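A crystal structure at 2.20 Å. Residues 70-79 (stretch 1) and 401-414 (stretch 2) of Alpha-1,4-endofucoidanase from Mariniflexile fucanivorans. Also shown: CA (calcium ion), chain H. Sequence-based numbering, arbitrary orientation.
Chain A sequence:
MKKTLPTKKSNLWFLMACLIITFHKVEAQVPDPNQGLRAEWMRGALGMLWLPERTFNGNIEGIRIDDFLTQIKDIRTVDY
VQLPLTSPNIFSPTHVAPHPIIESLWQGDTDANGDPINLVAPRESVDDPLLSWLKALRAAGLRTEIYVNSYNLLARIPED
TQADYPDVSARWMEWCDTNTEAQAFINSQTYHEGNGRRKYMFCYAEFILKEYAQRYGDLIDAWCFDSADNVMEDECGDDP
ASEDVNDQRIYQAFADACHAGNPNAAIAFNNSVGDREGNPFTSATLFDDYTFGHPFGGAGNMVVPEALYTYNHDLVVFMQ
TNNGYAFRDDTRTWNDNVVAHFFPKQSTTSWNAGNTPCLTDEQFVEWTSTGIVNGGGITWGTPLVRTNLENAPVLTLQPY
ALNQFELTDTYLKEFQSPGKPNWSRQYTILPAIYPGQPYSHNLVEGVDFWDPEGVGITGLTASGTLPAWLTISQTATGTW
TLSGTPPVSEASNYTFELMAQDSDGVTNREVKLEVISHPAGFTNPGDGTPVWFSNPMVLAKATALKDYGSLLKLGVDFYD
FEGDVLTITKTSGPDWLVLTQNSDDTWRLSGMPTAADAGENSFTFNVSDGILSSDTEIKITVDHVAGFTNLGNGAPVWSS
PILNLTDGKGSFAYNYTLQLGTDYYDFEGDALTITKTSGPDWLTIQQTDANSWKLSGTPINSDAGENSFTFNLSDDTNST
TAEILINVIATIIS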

ATOM      1  N   THR A  70      14.240   3.438   0.942  1.00 23.70           N
ATOM      2  CA  THR A  70      15.613   3.605   0.473  1.00 24.06           C
ATOM      3  C   THR A  70      15.814   5.040  -0.009  1.00 23.63           C
ATOM      4  O   THR A  70      16.793   5.686   0.356  1.00 24.55           O
ATOM      5  N   GLN A  71      14.867   5.528  -0.816  1.00 23.56           N
ATOM      6  CA  GLN A  71      14.940   6.857  -1.398  1.00 24.52           C
ATOM      7  C   GLN A  71      15.011   7.942  -0.323  1.00 25.75           C
ATOM      8  O   GLN A  71      15.627   8.978  -0.558  1.00 27.18           O
ATOM      9  N   ILE A  72      14.397   7.718   0.848  1.00 25.37           N
ATOM     10  CA  ILE A  72      14.289   8.789   1.829  1.00 25.96           C
ATOM     11  C   ILE A  72      15.256   8.569   2.995  1.00 28.07           C
ATOM     12  O   ILE A  72      15.088   9.167   4.064  1.00 25.49           O
ATOM     13  N   LYS A  73      16.291   7.744   2.765  1.00 28.77           N
ATOM     14  CA  LYS A  73      17.267   7.396   3.789  1.00 31.05           C
ATOM     15  C   LYS A  73      17.868   8.653   4.410  1.00 29.66           C
ATOM     16  O   LYS A  73      18.116   8.685   5.610  1.00 29.12           O
ATOM     17  N   ASP A  74      18.084   9.682   3.586  1.00 30.29           N
ATOM     18  CA  ASP A  74      18.795  10.884   3.995  1.00 32.51           C
ATOM     19  C   ASP A  74      17.875  11.870   4.727  1.00 31.54           C
ATOM     20  O   ASP A  74      18.342  12.901   5.207  1.00 32.38           O
ATOM     21  N   ILE A  75      16.578  11.549   4.841  1.00 27.71           N
ATOM     22  CA  ILE A  75      15.643  12.416   5.548  1.00 25.92           C
ATOM     23  C   ILE A  75      15.553  12.001   7.015  1.00 25.94           C
ATOM     24  O   ILE A  75      14.912  11.012   7.351  1.00 26.47           O
ATOM     25  N   ARG A  76      16.172  12.789   7.898  1.00 25.69           N
ATOM     26  CA  ARG A  76      16.414  12.324   9.254  1.00 26.10           C
ATOM     27  C   ARG A  76      15.374  12.853  10.242  1.00 27.08           C
ATOM     28  O   ARG A  76      15.284  12.308  11.341  1.00 24.76           O
ATOM     29  N   THR A  77      14.610  13.901   9.859  1.00 25.69           N
ATOM     30  CA  THR A  77      13.717  14.573  10.798  1.00 25.97           C
ATOM     31  C   THR A  77      12.261  14.171  10.599  1.00 25.61           C
ATOM     32  O   THR A  77      11.409  14.537  11.412  1.00 26.96           O
ATOM     33  N   VAL A  78      11.977  13.421   9.531  1.00 25.26           N
ATOM     34  CA  VAL A  78      10.628  12.932   9.293  1.00 24.86           C
ATOM     35  C   VAL A  78      10.239  11.950  10.404  1.00 25.46           C
ATOM     36  O   VAL A  78      11.081  11.227  10.926  1.00 24.24           O
ATOM     37  N   ASP A  79       8.945  11.922  10.747  1.00 26.80           N
ATOM     38  CA  ASP A  79       8.477  11.263  11.953  1.00 24.70           C
ATOM     39  C   ASP A  79       7.562  10.089  11.608  1.00 24.72           C
ATOM     40  O   ASP A  79       7.568   9.077  12.304  1.00 24.37           O
ATOM     41  N   ALA A 401       9.674  16.400  -4.991  1.00 22.15           N
ATOM     42  CA  ALA A 401       9.166  16.234  -3.637  1.00 21.93           C
ATOM     43  C   ALA A 401      10.320  15.888  -2.701  1.00 21.83           C
ATOM     44  O   ALA A 401      10.402  16.440  -1.608  1.00 23.08           O
ATOM     45  N   LEU A 402      11.223  15.001  -3.158  1.00 22.17           N
ATOM     46  CA  LEU A 402      12.442  14.669  -2.433  1.00 21.45           C
ATOM     47  C   LEU A 402      13.265  15.939  -2.216  1.00 22.15           C
ATOM     48  O   LEU A 402      13.696  16.214  -1.095  1.00 21.62           O
ATOM     49  N   ASN A 403      13.447  16.722  -3.291  1.00 21.74           N
ATOM     50  CA  ASN A 403      14.158  17.992  -3.233  1.00 21.57           C
ATOM     51  C   ASN A 403      13.623  18.847  -2.082  1.00 22.63           C
ATOM     52  O   ASN A 403      14.380  19.262  -1.203  1.00 23.83           O
ATOM     53  N   GLN A 404      12.301  19.073  -2.066  1.00 21.44           N
ATOM     54  CA  GLN A 404      11.688  19.964  -1.093  1.00 21.42           C
ATOM     55  C   GLN A 404      11.837  19.418   0.329  1.00 21.75           C
ATOM     56  O   GLN A 404      12.145  20.168   1.257  1.00 22.17           O
ATOM     57  N   PHE A 405      11.622  18.105   0.484  1.00 22.45           N
ATOM     58  CA  PHE A 405      11.751  17.410   1.756  1.00 22.68           C
ATOM     59  C   PHE A 405      13.187  17.449   2.276  1.00 23.09           C
ATOM     60  O   PHE A 405      13.407  17.594   3.476  1.00 23.17           O
ATOM     61  N   GLU A 406      14.167  17.352   1.368  1.00 24.50           N
ATOM     62  CA  GLU A 406      15.570  17.419   1.749  1.00 23.91           C
ATOM     63  C   GLU A 406      15.930  18.821   2.246  1.00 24.34           C
ATOM     64  O   GLU A 406      16.595  18.958   3.270  1.00 24.16           O
ATOM     65  N   LEU A 407      15.496  19.863   1.517  1.00 24.01           N
ATOM     66  CA  LEU A 407      15.738  21.231   1.958  1.00 22.95           C
ATOM     67  C   LEU A 407      15.109  21.443   3.336  1.00 22.78           C
ATOM     68  O   LEU A 407      15.748  21.981   4.232  1.00 24.87           O
ATOM     69  N   THR A 408      13.858  20.995   3.499  1.00 22.36           N
ATOM     70  CA  THR A 408      13.172  21.018   4.781  1.00 22.42           C
ATOM     71  C   THR A 408      14.003  20.324   5.863  1.00 22.79           C
ATOM     72  O   THR A 408      14.109  20.831   6.981  1.00 22.96           O
ATOM     73  N   ASP A 409      14.564  19.151   5.534  1.00 23.11           N
ATOM     74  CA  ASP A 409      15.299  18.357   6.509  1.00 23.14           C
ATOM     75  C   ASP A 409      16.501  19.151   7.017  1.00 23.25           C
ATOM     76  O   ASP A 409      16.727  19.209   8.219  1.00 22.32           O
ATOM     77  N   THR A 410      17.239  19.791   6.098  1.00 24.61           N
ATOM     78  CA  THR A 410      18.405  20.585   6.456  1.00 26.09           C
ATOM     79  C   THR A 410      17.996  21.655   7.465  1.00 27.42           C
ATOM     80  O   THR A 410      18.643  21.831   8.495  1.00 26.48           O
ATOM     81  N   TYR A 411      16.897  22.357   7.166  1.00 27.58           N
ATOM     82  CA  TYR A 411      16.391  23.377   8.068  1.00 26.11           C
ATOM     83  C   TYR A 411      16.053  22.794   9.443  1.00 26.07           C
ATOM     84  O   TYR A 411      16.491  23.329  10.456  1.00 26.40           O
ATOM     85  N   LEU A 412      15.239  21.732   9.495  1.00 24.49           N
ATOM     86  CA  LEU A 412      14.760  21.230  10.779  1.00 24.57           C
ATOM     87  C   LEU A 412      15.924  20.677  11.612  1.00 26.57           C
ATOM     88  O   LEU A 412      15.915  20.798  12.837  1.00 25.58           O
ATOM     89  N   LYS A 413      16.920  20.062  10.949  1.00 26.64           N
ATOM     90  CA  LYS A 413      18.091  19.529  11.631  1.00 28.60           C
ATOM     91  C   LYS A 413      18.801  20.631  12.418  1.00 29.77           C
ATOM     92  O   LYS A 413      19.228  20.407  13.549  1.00 31.34           O
ATOM     93  N   GLU A 414      18.882  21.828  11.828  1.00 28.64           N
ATOM     94  CA  GLU A 414      19.578  22.936  12.455  1.00 30.00           C
ATOM     95  C   GLU A 414      18.688  23.686  13.447  1.00 31.89           C
ATOM     96  O   GLU A 414      19.180  24.110  14.493  1.00 31.61           O
TER

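Stretch 2 is helical throughout, and it meets stretch 1, the end of a helix followed by a turn and loop, with a stripe of side chains that recurs about once per helical turn: Leu402, the pair Phe405 and Glu406, Asp409, and the pair Leu412 and Lys413. Ala401, Asn403, Gln404 and Leu407 stay out of reach.

Leu402 points toward stretch 1. With chi1 t and chi2 p, Leu402 sets its CD1 4.0 Å from CD1 of Ile75. CD2 of Leu402 lies 4.1 Å from CG of Gln71, whose side chain is extended (t, t). One leucine thus covers both Gln71, in the helical part of stretch 1, and the isoleucine that closes the type I turn from Ile72 to Ile75.

Phe405 also points toward stretch 1, with chi1 at -110°, between wells. Its CB is 3.9 Å from CD1 of Ile75, and that methyl approaches the ring obliquely. Ile75, in the m, t rotamer, carries its CD1 to both Leu402 and Phe405, so a single buried side chain supplies the apolar centre of the contact.

Glu406 leaves the helix sideways, but its m, m rotamer folds the carboxylate back toward the turn. Its OE2 is 3.7 Å from CG1 of Ile75, and OE1 comes within 3.7 Å of OD2 of Asp74, a like-charge approach. Water 1 provides the polar link: it donates to OE2 of Glu406 (3.1 Å) and to O of Gln71 (2.7 Å), and accepts from N of Asp74 (2.9 Å), tying the acid to the backbone of Gln71 and Asp74.

Asp409 is the polar keystone. Its CB points toward the loop, where the CA atoms of Asp409 and Thr77 are 5.9 Å apart, and chi1 is t. OD2 accepts from N of Arg76 at 2.9 Å, nearly linearly. OD1 accepts from N of Thr77 at 2.7 Å and from OG1 of Thr77 at a very short 2.5 Å. A buried carboxylate is therefore paid for by two consecutive backbone amides and a hydroxyl. Thr77, chi1 p, points toward the helix while its O binds the calcium ion at 2.4 Å, so the same residue joins the helix contact to the metal site; Asp79 adds OD1 and OD2, each 2.4 Å from the calcium ion.

Leu412 (m, t) brings CD1 to 3.6 Å from OG1 of Thr77. Lys413 lays its CG 3.7 Å from CG2 of Thr77, and the far end of its chain gives a hydrogen bond from NZ to water 2 (2.7 Å), which also donates a weak hydrogen bond to OD1 of Asp74 (3.4 Å).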

ATOM      1  CB  THR A  70      15.973   2.616  -0.647  1.00 24.01           C
ATOM      2  OG1 THR A  70      16.022   1.336  -0.019  1.00 26.74           O
ATOM      3  CG2 THR A  70      17.300   2.908  -1.326  1.00 23.11           C
ATOM      4  CB  GLN A  71      13.767   7.098  -2.349  1.00 24.03           C
ATOM      5  CG  GLN A  71      13.905   8.354  -3.199  1.00 23.05           C
ATOM      6  CD  GLN A  71      12.609   8.703  -3.890  1.00 23.40           C
ATOM      7  OE1 GLN A  71      11.523   8.458  -3.367  1.00 22.88           O
ATOM      8  NE2 GLN A  71      12.714   9.289  -5.074  1.00 21.79           N
ATOM      9  CB  ILE A  72      12.828   9.005   2.288  1.00 26.98           C
ATOM     10  CG1 ILE A  72      12.265   7.793   3.043  1.00 26.13           C
ATOM     11  CG2 ILE A  72      11.943   9.419   1.113  1.00 24.90           C
ATOM     12  CD1 ILE A  72      11.160   8.143   4.012  1.00 26.29           C
ATOM     13  CB  LYS A  73      18.410   6.561   3.201  1.00 34.16           C
ATOM     14  CG  LYS A  73      18.281   5.052   3.360  1.00 38.67           C
ATOM     15  CD  LYS A  73      19.380   4.290   2.633  1.00 40.88           C
ATOM     16  CE  LYS A  73      20.670   4.217   3.421  1.00 45.58           C
ATOM     17  NZ  LYS A  73      20.584   3.213   4.510  1.00 53.24           N
ATOM     18  CB  ASP A  74      19.518  11.519   2.803  1.00 35.46           C
ATOM     19  CG  ASP A  74      20.647  12.452   3.199  1.00 39.74           C
ATOM     20  OD1 ASP A  74      21.227  12.248   4.277  1.00 42.19           O
ATOM     21  OD2 ASP A  74      20.931  13.384   2.429  1.00 46.98           O
ATOM     22  CB  ILE A  75      14.261  12.443   4.865  1.00 24.82           C
ATOM     23  CG1 ILE A  75      14.381  12.737   3.364  1.00 25.47           C
ATOM     24  CG2 ILE A  75      13.374  13.455   5.571  1.00 25.03           C
ATOM     25  CD1 ILE A  75      13.070  12.672   2.599  1.00 28.01           C
ATOM     26  CB  ARG A  76      17.847  12.665   9.680  1.00 26.79           C
ATOM     27  CG  ARG A  76      18.909  12.085   8.753  1.00 27.54           C
ATOM     28  CD  ARG A  76      19.162  10.634   9.106  1.00 29.93           C
ATOM     29  NE  ARG A  76      18.297   9.651   8.487  1.00 29.92           N
ATOM     30  CZ  ARG A  76      17.979   8.468   9.013  1.00 29.25           C
ATOM     31  NH1 ARG A  76      18.206   8.209  10.287  1.00 27.85           N
ATOM     32  NH2 ARG A  76      17.411   7.551   8.255  1.00 27.73           N
ATOM     33  CB  THR A  77      13.847  16.105  10.793  1.00 26.38           C
ATOM     34  OG1 THR A  77      13.541  16.619   9.494  1.00 24.48           O
ATOM     35  CG2 THR A  77      15.211  16.576  11.249  1.00 25.64           C
ATOM     36  CB  VAL A  78      10.498  12.314   7.888  1.00 25.74           C
ATOM     37  CG1 VAL A  78      11.481  11.161   7.664  1.00 26.22           C
ATOM     38  CG2 VAL A  78       9.072  11.882   7.597  1.00 24.72           C
ATOM     39  CB  ASP A  79       7.829  12.274  12.902  1.00 23.97           C
ATOM     40  CG  ASP A  79       8.805  13.340  13.376  1.00 25.21           C
ATOM     41  OD1 ASP A  79       9.776  12.983  14.078  1.00 25.05           O
ATOM     42  OD2 ASP A  79       8.605  14.526  13.028  1.00 25.89           O
ATOM     43  CB  ALA A 401       8.067  15.196  -3.603  1.00 21.00           C
ATOM     44  CB  LEU A 402      13.235  13.594  -3.191  1.00 21.55           C
ATOM     45  CG  LEU A 402      14.544  13.138  -2.528  1.00 21.58           C
ATOM     46  CD1 LEU A 402      14.290  12.510  -1.166  1.00 21.81           C
ATOM     47  CD2 LEU A 402      15.300  12.151  -3.398  1.00 21.15           C
ATOM     48  CB  ASN A 403      14.069  18.716  -4.579  1.00 22.03           C
ATOM     49  CG  ASN A 403      14.604  20.131  -4.543  1.00 22.07           C
ATOM     50  OD1 ASN A 403      15.808  20.337  -4.426  1.00 21.48           O
ATOM     51  ND2 ASN A 403      13.721  21.113  -4.671  1.00 20.81           N
ATOM     52  CB  GLN A 404      10.233  20.257  -1.473  1.00 21.32           C
ATOM     53  CG  GLN A 404      10.076  20.930  -2.836  1.00 21.11           C
ATOM     54  CD  GLN A 404       8.731  21.596  -3.012  1.00 22.03           C
ATOM     55  OE1 GLN A 404       7.683  21.030  -2.680  1.00 21.91           O
ATOM     56  NE2 GLN A 404       8.745  22.806  -3.553  1.00 20.71           N
ATOM     57  CB  PHE A 405      11.160  15.995   1.662  1.00 22.96           C
ATOM     58  CG  PHE A 405       9.882  15.840   2.446  1.00 22.08           C
ATOM     59  CD1 PHE A 405       8.668  16.239   1.915  1.00 22.44           C
ATOM     60  CD2 PHE A 405       9.901  15.350   3.743  1.00 22.60           C
ATOM     61  CE1 PHE A 405       7.498  16.136   2.658  1.00 22.07           C
ATOM     62  CE2 PHE A 405       8.732  15.247   4.486  1.00 22.98           C
ATOM     63  CZ  PHE A 405       7.527  15.635   3.939  1.00 21.62           C
ATOM     64  CB  GLU A 406      16.473  16.958   0.603  1.00 25.21           C
ATOM     65  CG  GLU A 406      16.490  15.451   0.403  1.00 27.22           C
ATOM     66  CD  GLU A 406      17.233  14.621   1.436  1.00 29.15           C
ATOM     67  OE1 GLU A 406      17.713  15.195   2.437  1.00 31.13           O
ATOM     68  OE2 GLU A 406      17.337  13.395   1.233  1.00 30.16           O
ATOM     69  CB  LEU A 407      15.189  22.221   0.921  1.00 21.85           C
ATOM     70  CG  LEU A 407      15.923  22.228  -0.424  1.00 22.73           C
ATOM     71  CD1 LEU A 407      15.177  23.054  -1.462  1.00 19.76           C
ATOM     72  CD2 LEU A 407      17.361  22.716  -0.273  1.00 21.11           C
ATOM     73  CB  THR A 408      11.776  20.390   4.666  1.00 22.65           C
ATOM     74  OG1 THR A 408      11.035  21.132   3.696  1.00 21.67           O
ATOM     75  CG2 THR A 408      11.024  20.367   5.979  1.00 21.75           C
ATOM     76  CB  ASP A 409      15.673  16.974   5.957  1.00 24.86           C
ATOM     77  CG  ASP A 409      16.035  15.939   7.017  1.00 25.90           C
ATOM     78  OD1 ASP A 409      15.209  15.688   7.915  1.00 28.02           O
ATOM     79  OD2 ASP A 409      17.126  15.360   6.921  1.00 28.25           O
ATOM     80  CB  THR A 410      19.075  21.194   5.217  1.00 27.41           C
ATOM     81  OG1 THR A 410      19.518  20.119   4.394  1.00 28.14           O
ATOM     82  CG2 THR A 410      20.256  22.082   5.543  1.00 27.31           C
ATOM     83  CB  TYR A 411      15.198  24.114   7.455  1.00 26.73           C
ATOM     84  CG  TYR A 411      14.693  25.233   8.327  1.00 27.41           C
ATOM     85  CD1 TYR A 411      13.807  24.976   9.363  1.00 25.98           C
ATOM     86  CD2 TYR A 411      15.136  26.539   8.152  1.00 27.44           C
ATOM     87  CE1 TYR A 411      13.361  25.983  10.199  1.00 25.77           C
ATOM     88  CE2 TYR A 411      14.687  27.563   8.972  1.00 26.59           C
ATOM     89  CZ  TYR A 411      13.804  27.279  10.002  1.00 26.69           C
ATOM     90  OH  TYR A 411      13.330  28.267  10.814  1.00 27.07           O
ATOM     91  CB  LEU A 412      13.657  20.174  10.576  1.00 23.47           C
ATOM     92  CG  LEU A 412      12.353  20.656   9.924  1.00 25.01           C
ATOM     93  CD1 LEU A 412      11.398  19.496   9.684  1.00 23.44           C
ATOM     94  CD2 LEU A 412      11.665  21.731  10.760  1.00 23.48           C
ATOM     95  CB  LYS A 413      19.048  18.852  10.647  1.00 29.29           C
ATOM     96  CG  LYS A 413      18.651  17.455  10.192  1.00 29.19           C
ATOM     97  CD  LYS A 413      19.605  16.885   9.162  1.00 30.55           C
ATOM     98  CE  LYS A 413      20.843  16.270   9.774  1.00 33.70           C
ATOM     99  NZ  LYS A 413      21.950  16.151   8.792  1.00 39.82           N
ATOM    100  CB  GLU A 414      20.168  23.869  11.395  1.00 31.84           C
ATOM    101  CG  GLU A 414      21.040  24.965  11.988  1.00 32.90           C
ATOM    102  CD  GLU A 414      21.755  25.824  10.965  1.00 36.11           C
ATOM    103  OE1 GLU A 414      21.745  25.452   9.776  1.00 38.84           O
ATOM    104  OE2 GLU A 414      22.334  26.860  11.356  1.00 39.03           O
TER
HETATM  105 CA    CA H 807      10.838  15.061  13.684  1.00 28.93          CA
HETATM  106  O   HOH W   1      17.503  10.287   0.803  1.00 26.80           O
HETATM  107  O   HOH W   2      21.208  14.294   7.048  1.00 52.59           O
HETATM  108  O   HOH W   3      10.017  17.227  12.906  1.00 23.92           O
HETATM  109  O   HOH W   4      12.711  16.845  13.940  1.00 27.24           O
HETATM  110  O   HOH W   5      12.573  13.695  14.521  1.00 25.89           O
HETATM  111  O   HOH W   6       9.991  15.739  15.704  1.00 47.33           O